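Local coordinates for protein ATP phosphoribosyltransferase regulatory subunit (Lactococcus lactis, PDB 1Z7M) that is required for the first step of histidine biosynthesis and may allow feedback regulation of ATP phosphoribosyltransferase activity by histidine, at residues 56-61 with 103-108; 107-112 with 313-318; 117-122 with 145-150; 158-163 with 286-291. All blocks are in the same frame, centred on the assembly; numbering follows the deposited sequence.

Contact 1 of 4, residues 56-61 with 103-108; sequences QEVMPP and LPLVRL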
# COMPACT_ATOMS: atom_id res chain seq x y z
N GLN B 56 3.25 -34.32 -8.82
CA GLN B 56 2.66 -33.81 -7.59
C GLN B 56 2.24 -32.35 -7.73
O GLN B 56 3.04 -31.50 -8.13
CB GLN B 56 3.66 -33.94 -6.43
CG GLN B 56 4.25 -35.33 -6.27
CD GLN B 56 3.21 -36.44 -6.42
OE1 GLN B 56 2.23 -36.50 -5.66
NE2 GLN B 56 3.42 -37.34 -7.40
N GLU B 57 0.98 -32.06 -7.43
CA GLU B 57 0.48 -30.70 -7.53
C GLU B 57 0.98 -29.89 -6.34
O GLU B 57 1.10 -30.41 -5.23
CB GLU B 57 -1.05 -30.67 -7.54
CG GLU B 57 -1.65 -29.26 -7.58
CD GLU B 57 -3.17 -29.23 -7.63
OE1 GLU B 57 -3.73 -28.11 -7.62
OE2 GLU B 57 -3.79 -30.31 -7.68
N VAL B 58 1.28 -28.62 -6.60
CA VAL B 58 1.74 -27.71 -5.56
C VAL B 58 0.93 -26.42 -5.66
O VAL B 58 0.49 -26.03 -6.74
CB VAL B 58 3.23 -27.37 -5.70
CG1 VAL B 58 3.65 -27.52 -7.14
CG2 VAL B 58 3.48 -25.94 -5.24
N MET B 59 0.70 -25.77 -4.52
CA MET B 59 -0.05 -24.53 -4.54
C MET B 59 0.90 -23.45 -4.05
O MET B 59 1.18 -23.36 -2.85
CB MET B 59 -1.27 -24.66 -3.64
CG MET B 59 -2.30 -25.60 -4.23
SD MET B 59 -3.64 -25.99 -3.13
CE MET B 59 -4.43 -24.44 -2.99
N PRO B 60 1.42 -22.63 -4.98
CA PRO B 60 2.35 -21.57 -4.60
C PRO B 60 1.60 -20.53 -3.80
O PRO B 60 0.39 -20.40 -3.92
CB PRO B 60 2.81 -21.01 -5.94
CG PRO B 60 2.47 -22.08 -6.92
CD PRO B 60 1.17 -22.59 -6.42
N PRO B 61 2.33 -19.78 -2.96
CA PRO B 61 1.75 -18.73 -2.12
C PRO B 61 1.11 -17.65 -2.98
O PRO B 61 1.50 -17.45 -4.14
CB PRO B 61 2.94 -18.24 -1.33
CG PRO B 61 4.05 -18.42 -2.31
CD PRO B 61 3.80 -19.77 -2.86
N LEU B 103 8.44 -19.68 -11.39
CA LEU B 103 9.38 -19.22 -10.38
C LEU B 103 9.23 -19.85 -9.01
O LEU B 103 10.19 -20.35 -8.44
CB LEU B 103 9.30 -17.70 -10.24
CG LEU B 103 10.28 -16.97 -11.13
CD1 LEU B 103 10.13 -15.45 -10.98
CD2 LEU B 103 11.67 -17.41 -10.74
N PRO B 104 8.01 -19.83 -8.44
CA PRO B 104 7.82 -20.43 -7.12
C PRO B 104 8.02 -21.95 -7.09
O PRO B 104 8.39 -22.51 -6.07
CB PRO B 104 6.41 -19.99 -6.74
CG PRO B 104 5.73 -19.87 -8.05
CD PRO B 104 6.77 -19.21 -8.93
N LEU B 105 7.77 -22.61 -8.21
CA LEU B 105 7.95 -24.05 -8.27
C LEU B 105 9.44 -24.34 -8.40
O LEU B 105 9.94 -25.38 -7.93
CB LEU B 105 7.19 -24.65 -9.45
CG LEU B 105 5.68 -24.45 -9.55
CD1 LEU B 105 5.09 -25.52 -10.42
CD2 LEU B 105 5.06 -24.53 -8.19
N VAL B 106 10.17 -23.45 -9.06
CA VAL B 106 11.59 -23.65 -9.22
C VAL B 106 12.27 -23.44 -7.89
O VAL B 106 13.27 -24.09 -7.58
CB VAL B 106 12.18 -22.69 -10.26
CG1 VAL B 106 13.68 -22.73 -10.20
CG2 VAL B 106 11.72 -23.10 -11.63
N ARG B 107 11.74 -22.53 -7.08
CA ARG B 107 12.30 -22.27 -5.76
C ARG B 107 12.08 -23.49 -4.87
O ARG B 107 12.98 -23.93 -4.15
CB ARG B 107 11.64 -21.04 -5.13
CG ARG B 107 12.13 -20.71 -3.72
CD ARG B 107 11.39 -19.50 -3.17
NE ARG B 107 9.95 -19.72 -3.14
CZ ARG B 107 9.04 -18.75 -3.19
NH1 ARG B 107 9.44 -17.49 -3.27
NH2 ARG B 107 7.75 -19.04 -3.16
N LEU B 108 10.87 -24.04 -4.93
CA LEU B 108 10.52 -25.22 -4.14
C LEU B 108 11.55 -26.32 -4.40
O LEU B 108 12.00 -27.01 -3.48
CB LEU B 108 9.12 -25.71 -4.51
CG LEU B 108 8.69 -27.04 -3.88
CD1 LEU B 108 8.74 -26.90 -2.38
CD2 LEU B 108 7.30 -27.42 -4.32

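Contact 2 of 4, residues 107-112 with 313-318; sequences RLYSQI and NFQEEA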
# COMPACT_ATOMS: atom_id res chain seq x y z
N ARG B 107 11.74 -22.53 -7.08
CA ARG B 107 12.30 -22.27 -5.76
C ARG B 107 12.08 -23.49 -4.87
O ARG B 107 12.98 -23.93 -4.15
CB ARG B 107 11.64 -21.04 -5.13
CG ARG B 107 12.13 -20.71 -3.72
CD ARG B 107 11.39 -19.50 -3.17
NE ARG B 107 9.95 -19.72 -3.14
CZ ARG B 107 9.04 -18.75 -3.19
NH1 ARG B 107 9.44 -17.49 -3.27
NH2 ARG B 107 7.75 -19.04 -3.16
N LEU B 108 10.87 -24.04 -4.93
CA LEU B 108 10.52 -25.22 -4.14
C LEU B 108 11.55 -26.32 -4.40
O LEU B 108 12.00 -27.01 -3.48
CB LEU B 108 9.12 -25.71 -4.51
CG LEU B 108 8.69 -27.04 -3.88
CD1 LEU B 108 8.74 -26.90 -2.38
CD2 LEU B 108 7.30 -27.42 -4.32
N TYR B 109 11.93 -26.47 -5.66
CA TYR B 109 12.88 -27.48 -6.04
C TYR B 109 14.25 -27.26 -5.41
O TYR B 109 15.01 -28.20 -5.20
CB TYR B 109 13.00 -27.53 -7.55
CG TYR B 109 13.97 -28.57 -8.00
CD1 TYR B 109 13.74 -29.92 -7.74
CD2 TYR B 109 15.16 -28.21 -8.63
CE1 TYR B 109 14.67 -30.89 -8.10
CE2 TYR B 109 16.10 -29.17 -9.00
CZ TYR B 109 15.85 -30.51 -8.73
OH TYR B 109 16.78 -31.45 -9.10
N SER B 110 14.56 -26.00 -5.10
CA SER B 110 15.84 -25.64 -4.48
C SER B 110 15.88 -26.15 -3.06
O SER B 110 16.91 -26.62 -2.59
CB SER B 110 16.01 -24.12 -4.44
OG SER B 110 16.00 -23.57 -5.74
N GLN B 111 14.74 -26.04 -2.37
CA GLN B 111 14.61 -26.50 -0.99
C GLN B 111 15.04 -27.96 -0.86
O GLN B 111 15.73 -28.33 0.09
CB GLN B 111 13.15 -26.36 -0.54
CG GLN B 111 12.52 -24.99 -0.83
CD GLN B 111 12.78 -23.93 0.24
OE1 GLN B 111 12.34 -22.79 0.11
NE2 GLN B 111 13.48 -24.32 1.31
N ILE B 112 14.63 -28.79 -1.82
CA ILE B 112 14.98 -30.21 -1.81
C ILE B 112 16.47 -30.39 -1.59
O ILE B 112 17.30 -29.84 -2.31
CB ILE B 112 14.57 -30.91 -3.13
CG1 ILE B 112 13.04 -30.88 -3.29
CG2 ILE B 112 15.05 -32.36 -3.15
CD1 ILE B 112 12.27 -31.53 -2.13
N ASN B 313 19.58 -19.46 -10.55
CA ASN B 313 19.35 -18.32 -9.65
C ASN B 313 19.19 -18.76 -8.20
O ASN B 313 19.09 -17.93 -7.29
CB ASN B 313 18.11 -17.52 -10.09
CG ASN B 313 18.41 -16.59 -11.24
OD1 ASN B 313 19.26 -15.70 -11.12
ND2 ASN B 313 17.73 -16.77 -12.36
N PHE B 314 19.17 -20.07 -7.99
CA PHE B 314 19.07 -20.65 -6.66
C PHE B 314 20.20 -21.68 -6.52
O PHE B 314 21.35 -21.32 -6.24
CB PHE B 314 17.70 -21.31 -6.44
CG PHE B 314 16.53 -20.42 -6.76
CD1 PHE B 314 16.04 -20.32 -8.06
CD2 PHE B 314 15.92 -19.68 -5.75
CE1 PHE B 314 14.95 -19.50 -8.35
CE2 PHE B 314 14.83 -18.85 -6.03
CZ PHE B 314 14.35 -18.76 -7.34
N GLN B 315 19.88 -22.96 -6.73
CA GLN B 315 20.89 -24.01 -6.63
C GLN B 315 21.71 -24.02 -7.90
O GLN B 315 21.77 -23.03 -8.62
CB GLN B 315 20.26 -25.40 -6.39
CG GLN B 315 19.64 -26.07 -7.61
CD GLN B 315 19.40 -27.56 -7.41
OE1 GLN B 315 18.93 -28.01 -6.36
NE2 GLN B 315 19.71 -28.35 -8.44
N GLU B 316 22.32 -25.16 -8.18
CA GLU B 316 23.17 -25.30 -9.34
C GLU B 316 22.42 -25.69 -10.61
O GLU B 316 21.19 -25.73 -10.65
CB GLU B 316 24.27 -26.32 -9.04
CG GLU B 316 25.12 -25.97 -7.81
CD GLU B 316 26.11 -24.83 -8.07
OE1 GLU B 316 27.02 -25.03 -8.89
OE2 GLU B 316 25.97 -23.74 -7.46
N GLU B 317 23.20 -25.98 -11.65
CA GLU B 317 22.70 -26.37 -12.96
C GLU B 317 21.94 -27.71 -12.92
O GLU B 317 22.40 -28.69 -12.32
CB GLU B 317 23.88 -26.50 -13.93
CG GLU B 317 24.68 -25.22 -14.16
CD GLU B 317 25.92 -25.43 -15.04
OE1 GLU B 317 25.83 -26.14 -16.07
OE2 GLU B 317 26.99 -24.86 -14.72
N ALA B 318 20.77 -27.74 -13.56
CA ALA B 318 19.94 -28.94 -13.69
C ALA B 318 18.92 -28.73 -14.86
O ALA B 318 18.47 -27.60 -15.04
CB ALA B 318 19.24 -29.26 -12.37

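Contact 3 of 4, residues 117-122 with 145-150; sequences SARYSY and IELFGE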
# COMPACT_ATOMS: atom_id res chain seq x y z
N SER B 117 14.80 -36.47 -9.12
CA SER B 117 13.82 -36.02 -10.08
C SER B 117 12.64 -35.42 -9.32
O SER B 117 12.35 -35.83 -8.19
CB SER B 117 13.36 -37.23 -10.90
OG SER B 117 12.84 -36.86 -12.17
N ALA B 118 11.97 -34.45 -9.94
CA ALA B 118 10.81 -33.79 -9.34
C ALA B 118 9.79 -33.40 -10.41
O ALA B 118 10.13 -32.73 -11.39
CB ALA B 118 11.25 -32.56 -8.58
N ARG B 119 8.55 -33.83 -10.24
CA ARG B 119 7.49 -33.49 -11.18
C ARG B 119 6.42 -32.69 -10.44
O ARG B 119 5.80 -33.19 -9.50
CB ARG B 119 6.86 -34.74 -11.82
CG ARG B 119 7.71 -35.44 -12.86
CD ARG B 119 8.57 -36.52 -12.22
NE ARG B 119 9.63 -37.03 -13.11
CZ ARG B 119 9.41 -37.67 -14.25
NH1 ARG B 119 8.17 -37.89 -14.68
NH2 ARG B 119 10.45 -38.09 -14.97
N TYR B 120 6.21 -31.46 -10.87
CA TYR B 120 5.24 -30.56 -10.26
C TYR B 120 4.10 -30.16 -11.18
O TYR B 120 4.25 -30.11 -12.41
CB TYR B 120 5.97 -29.29 -9.81
CG TYR B 120 6.95 -29.49 -8.69
CD1 TYR B 120 8.01 -28.61 -8.50
CD2 TYR B 120 6.79 -30.53 -7.78
CE1 TYR B 120 8.89 -28.76 -7.42
CE2 TYR B 120 7.66 -30.69 -6.70
CZ TYR B 120 8.71 -29.80 -6.53
OH TYR B 120 9.56 -29.99 -5.46
N SER B 121 2.95 -29.87 -10.60
CA SER B 121 1.82 -29.41 -11.39
C SER B 121 1.13 -28.29 -10.62
O SER B 121 1.29 -28.18 -9.41
CB SER B 121 0.85 -30.55 -11.69
OG SER B 121 0.37 -31.16 -10.51
N TYR B 122 0.40 -27.44 -11.33
CA TYR B 122 -0.31 -26.34 -10.71
C TYR B 122 -1.61 -26.00 -11.43
O TYR B 122 -1.67 -26.02 -12.67
CB TYR B 122 0.59 -25.11 -10.65
CG TYR B 122 1.14 -24.66 -11.99
CD1 TYR B 122 0.40 -23.85 -12.84
CD2 TYR B 122 2.42 -25.03 -12.39
CE1 TYR B 122 0.92 -23.41 -14.06
CE2 TYR B 122 2.94 -24.60 -13.60
CZ TYR B 122 2.19 -23.79 -14.43
OH TYR B 122 2.73 -23.37 -15.63
N ILE B 145 2.87 -27.85 -15.80
CA ILE B 145 3.76 -28.78 -15.10
C ILE B 145 5.22 -28.36 -15.27
O ILE B 145 5.56 -27.65 -16.22
CB ILE B 145 3.61 -30.22 -15.63
CG1 ILE B 145 3.84 -30.22 -17.14
CG2 ILE B 145 2.24 -30.78 -15.28
CD1 ILE B 145 3.91 -31.60 -17.73
N GLU B 146 6.06 -28.79 -14.35
CA GLU B 146 7.49 -28.47 -14.39
C GLU B 146 8.28 -29.75 -14.15
O GLU B 146 7.94 -30.54 -13.27
CB GLU B 146 7.85 -27.47 -13.30
CG GLU B 146 7.08 -26.17 -13.34
CD GLU B 146 7.41 -25.33 -14.57
OE1 GLU B 146 8.62 -25.18 -14.86
OE2 GLU B 146 6.48 -24.81 -15.23
N LEU B 147 9.33 -29.96 -14.92
CA LEU B 147 10.14 -31.14 -14.75
C LEU B 147 11.53 -30.70 -14.30
O LEU B 147 12.19 -29.93 -14.99
CB LEU B 147 10.22 -31.90 -16.06
CG LEU B 147 10.00 -33.41 -15.94
CD1 LEU B 147 10.18 -34.05 -17.29
CD2 LEU B 147 10.96 -33.99 -14.92
N PHE B 148 11.96 -31.16 -13.13
CA PHE B 148 13.28 -30.77 -12.60
C PHE B 148 14.14 -31.97 -12.24
O PHE B 148 13.65 -32.93 -11.65
CB PHE B 148 13.14 -29.92 -11.34
CG PHE B 148 12.38 -28.65 -11.53
CD1 PHE B 148 11.40 -28.28 -10.62
CD2 PHE B 148 12.67 -27.80 -12.59
CE1 PHE B 148 10.71 -27.08 -10.75
CE2 PHE B 148 11.99 -26.59 -12.73
CZ PHE B 148 11.01 -26.24 -11.81
N GLY B 149 15.43 -31.91 -12.57
CA GLY B 149 16.34 -32.98 -12.22
C GLY B 149 16.55 -34.09 -13.23
O GLY B 149 17.70 -34.44 -13.53
N GLU B 150 15.46 -34.66 -13.73
CA GLU B 150 15.53 -35.74 -14.71
C GLU B 150 16.56 -35.42 -15.79
O GLU B 150 16.92 -34.26 -15.99
CB GLU B 150 14.16 -35.95 -15.34
CG GLU B 150 14.01 -37.23 -16.16
CD GLU B 150 14.02 -38.48 -15.29
OE1 GLU B 150 13.11 -38.61 -14.42
OE2 GLU B 150 14.93 -39.33 -15.47

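Contact 4 of 4, residues 158-163 with 286-291; sequences EILSLA and TDLMFK. With PO4 (phosphate ion), chain J.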
# COMPACT_ATOMS: atom_id res chain seq x y z
N GLU B 158 9.46 -36.47 -22.48
CA GLU B 158 8.38 -36.64 -21.53
C GLU B 158 7.45 -35.44 -21.57
O GLU B 158 6.24 -35.60 -21.64
CB GLU B 158 8.93 -36.80 -20.12
CG GLU B 158 7.87 -37.17 -19.11
CD GLU B 158 8.44 -37.28 -17.71
OE1 GLU B 158 9.53 -37.88 -17.55
OE2 GLU B 158 7.78 -36.78 -16.76
N ILE B 159 8.03 -34.24 -21.54
CA ILE B 159 7.23 -33.02 -21.57
C ILE B 159 6.50 -32.84 -22.90
O ILE B 159 5.29 -32.59 -22.90
CB ILE B 159 8.13 -31.79 -21.24
CG1 ILE B 159 8.68 -31.91 -19.82
CG2 ILE B 159 7.34 -30.50 -21.36
CD1 ILE B 159 7.65 -31.71 -18.72
N LEU B 160 7.20 -32.97 -24.02
CA LEU B 160 6.57 -32.83 -25.35
C LEU B 160 5.43 -33.81 -25.55
O LEU B 160 4.40 -33.48 -26.14
CB LEU B 160 7.60 -33.08 -26.44
CG LEU B 160 8.40 -31.88 -26.93
CD1 LEU B 160 9.55 -32.35 -27.78
CD2 LEU B 160 7.49 -30.98 -27.72
N SER B 161 5.65 -35.02 -25.08
CA SER B 161 4.66 -36.07 -25.18
C SER B 161 3.41 -35.68 -24.38
O SER B 161 2.29 -35.65 -24.92
CB SER B 161 5.26 -37.36 -24.64
OG SER B 161 4.82 -38.45 -25.42
N LEU B 162 3.61 -35.39 -23.10
CA LEU B 162 2.55 -35.00 -22.17
C LEU B 162 1.75 -33.85 -22.74
O LEU B 162 0.53 -33.89 -22.78
CB LEU B 162 3.15 -34.56 -20.85
CG LEU B 162 2.64 -35.26 -19.60
CD1 LEU B 162 3.35 -34.69 -18.37
CD2 LEU B 162 1.14 -35.10 -19.49
N ALA B 163 2.45 -32.80 -23.17
CA ALA B 163 1.82 -31.63 -23.76
C ALA B 163 0.84 -32.04 -24.86
O ALA B 163 -0.28 -31.54 -24.94
CB ALA B 163 2.88 -30.69 -24.32
N THR B 286 16.70 -21.99 -22.62
CA THR B 286 17.86 -22.76 -23.03
C THR B 286 17.87 -23.25 -24.47
O THR B 286 18.76 -22.89 -25.24
CB THR B 286 18.05 -24.00 -22.12
OG1 THR B 286 18.24 -23.57 -20.77
CG2 THR B 286 19.26 -24.81 -22.56
N ASP B 287 16.91 -24.09 -24.85
CA ASP B 287 16.89 -24.60 -26.22
C ASP B 287 15.50 -24.95 -26.75
O ASP B 287 14.91 -24.18 -27.51
CB ASP B 287 17.81 -25.82 -26.32
CG ASP B 287 18.06 -26.24 -27.75
OD1 ASP B 287 17.08 -26.56 -28.43
OD2 ASP B 287 19.22 -26.24 -28.20
N LEU B 288 14.99 -26.12 -26.37
CA LEU B 288 13.66 -26.51 -26.83
C LEU B 288 12.62 -25.54 -26.30
O LEU B 288 12.69 -25.11 -25.14
CB LEU B 288 13.33 -27.93 -26.36
CG LEU B 288 11.87 -28.35 -26.57
CD1 LEU B 288 11.53 -28.33 -28.06
CD2 LEU B 288 11.65 -29.73 -25.97
N MET B 289 11.67 -25.18 -27.16
CA MET B 289 10.58 -24.27 -26.83
C MET B 289 9.41 -24.61 -27.76
O MET B 289 9.63 -24.91 -28.93
CB MET B 289 11.01 -22.82 -27.02
CG MET B 289 11.52 -22.48 -28.41
SD MET B 289 12.28 -20.84 -28.50
CE MET B 289 12.42 -20.62 -30.19
N PHE B 290 8.18 -24.56 -27.26
CA PHE B 290 7.03 -24.93 -28.09
C PHE B 290 5.74 -24.20 -27.79
O PHE B 290 5.47 -23.85 -26.65
CB PHE B 290 6.81 -26.43 -27.94
CG PHE B 290 6.86 -26.90 -26.52
CD1 PHE B 290 5.70 -27.00 -25.77
CD2 PHE B 290 8.07 -27.21 -25.92
CE1 PHE B 290 5.75 -27.40 -24.44
CE2 PHE B 290 8.13 -27.61 -24.59
CZ PHE B 290 6.97 -27.70 -23.85
N LYS B 291 4.93 -23.98 -28.82
CA LYS B 291 3.65 -23.30 -28.67
C LYS B 291 2.56 -24.18 -29.26
O LYS B 291 2.85 -25.16 -29.93
CB LYS B 291 3.70 -21.91 -29.32
CG LYS B 291 4.74 -20.99 -28.72
CD LYS B 291 4.58 -19.56 -29.23
CE LYS B 291 5.62 -18.64 -28.63
NZ LYS B 291 5.47 -17.24 -29.12
P PO4 J . 4.80 -17.63 -32.67
O1 PO4 J . 4.76 -18.91 -32.98
O2 PO4 J . 4.22 -17.00 -31.59
O3 PO4 J . 6.53 -17.53 -32.08
O4 PO4 J . 5.10 -16.67 -33.82

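Contact 1 of 4, residues 56-61 with 103-108
Val-58 and Leu-105 meet with their side chains crossing at a slant, and CD2 of the leucine sits against both valine branches, 3.5 Å from Val-58 CG1 and 3.6 Å from Val-58 CG2. With CG anti to the carbonyl carbon (chi1 -58°), the end of Leu-105 comes closer to Val-58 than the direction of its CB would suggest. One turn on, Leu-108 approaches the same valine tip to tip, its CD2 lying 4.2 Å from Val-58 CG2. The two prolines form the next layer: Pro-60 CB touches Pro-104 CG at 3.8 Å, while Pro-60 CG turns to Leu-105 CD2, so that this one methyl is shared by the valine and the proline. At the far end Pro-61 CG lies near the guanidinium plane of Arg-107, 3.8 Å from its NH2, and the charge of that arginine is met by a salt bridge from NH1 to Glu-64. No hydrogen bond crosses the contact. It fastens the chain leaving strand 56-57 to helix 102-111 in the class II synthetase-like fold. Strand 118-127 lies beside both, bonded to the backbone of Gln-56 and Val-58 and touching Leu-105 and Leu-108, and Leu-33 of the second subunit packs on Val-58.

Contact 2 of 4, residues 107-112 with 313-318
The C-terminal half of helix 102-111 meets the irregular loop between helix 308-312 and strand 320-326, two parts of the histidyl-tRNA synthetase-like domain that are far apart in sequence, through Phe-314 and Gln-315. The Phe-314 ring lies against the helix backbone, with Arg-107 CA over the centre of one face, 4.2 Å above its plane. Arg-107 CB and CG both approach the rim atom Phe-314 CE2, each at 4.0 Å. The ring thus meets the aliphatic base of the arginine; the guanidinium, its plane 83° from that of the ring, leads away, and its NH1 makes a salt bridge with Glu-64. Ser-110 packs beside Phe-314 CB and CG. Its OG is turned anti to the carbonyl carbon (chi1 -60°) and makes a weak hydrogen bond to Val-106 O within the helix. An alanine in place of Phe-314 would probably open a gap beside Arg-107 and leave its CB and CG without the ring that packs on them. Gln-315 reaches across to Tyr-109, the two side chains at a slant, where NE2 approaches CE2 of the ring at 3.7 Å, the amide and ring planes 43° apart. No hydrogen bond joins the two segments. Tyr-109 also meets the Phe-148 ring of strand 139-148 and touches Ala-118 of strand 118-127, so this part of the helix rests on the large sheet through Tyr-109, while the 313-318 loop lies along its flank.

Contact 3 of 4, residues 117-122 with 145-150
Glu-150 OE1 accepts two bonds from the opposite segment, 2.8 Å from Arg-119 NH2 in a salt bridge and 2.9 Å from Ser-117 OG, the two donors arriving from opposite faces of the carboxylate plane. The carboxylate lies nearly upright to the guanidinium, their planes 85° apart, and Arg-119 NH1 has a second acid in Glu-158. An alanine at Glu-150 would probably leave Ser-117 OG without this acceptor and Arg-119 NH2 without its salt-bridge mate, the guanidinium then relying more on Glu-158. Between the strands, Ala-118 with Phe-148 and Tyr-120 with Glu-146 are antiparallel hydrogen-bonded pairs; Tyr-120 N to Glu-146 O is almost straight at 176°. On the face of Arg-119 and Leu-147 the two side chains run alongside each other, and Leu-147 CD2 lies over the guanidinium, 3.8 Å from Arg-119 NE. On the other face the Tyr-120 and Phe-148 side chains cross at about a right angle, Tyr-120 CD1 lying at the Phe-148 ring edge, 3.8 Å from CE1. The strands form a beta hairpin in the large mixed sheet, flanked by strands 56-57 and 320-326. Helix 102-111 packs on the face of Tyr-120 and Phe-148, and helix 152-169 on that of Leu-147.

Contact 4 of 4, residues 158-163 with 286-291
Leu-160 places CD2 over one face of the Phe-290 ring, 4.2 Å above its plane and displaced toward the rim. Its other methyl turns to the preceding inward-facing residue of the strand: Leu-160 CD1 meets Leu-288 CD2 at 3.8 Å, the two side chains reaching toward each other tip to tip. Ile-159 approaches the far end of the phenylalanine, its CG2 lying 3.8 Å from Phe-290 CZ with the two side chains crossing at about a right angle. Ala-163, one turn further along the helix, adds its CB at 4.4 Å from Phe-290 CE1. This is helix-on-sheet packing in the core of the class II synthetase-like domain, between helix 152-169 and strand 288-294: segment 158-163 runs almost parallel to segment 288-291, their axes 5° apart in direction and 10.7 Å apart at closest approach. Ile-179 of the adjoining strand 175-181 touches both Leu-160 and Phe-290, and Phe-323 of strand 320-326 touches Ile-159, Ala-163 and Phe-290. Beyond the packed residues, Lys-291 extends to a phosphate ion, probably from the crystallisation liquor, and donates from NZ to its O2 at 2.8 Å; the ion is also hydrogen-bonded to Tyr-293 of the chain of another protein.

How the contacts relate
From the N terminus, contact 1 comes first, joining 56-61 to helix 102-111 and closing a loop of 41 residues that contains strands 63-65, 86-88 and 94-97. Contact 2 starts on the same helix, sharing Arg-107 and Leu-108, and closes a loop of 200 residues. Nested within it are contact 3, the short hairpin closure, and then contact 4, whose loop holds the helices between 182 and 267; these two follow in series. Contacts 1 to 3 form a continuous cluster, with Val-106 reaching Phe-314 and Phe-148. Contact 3 leads on to contact 4 through Leu-147 against Ile-159, across the sheet from helix 102-111.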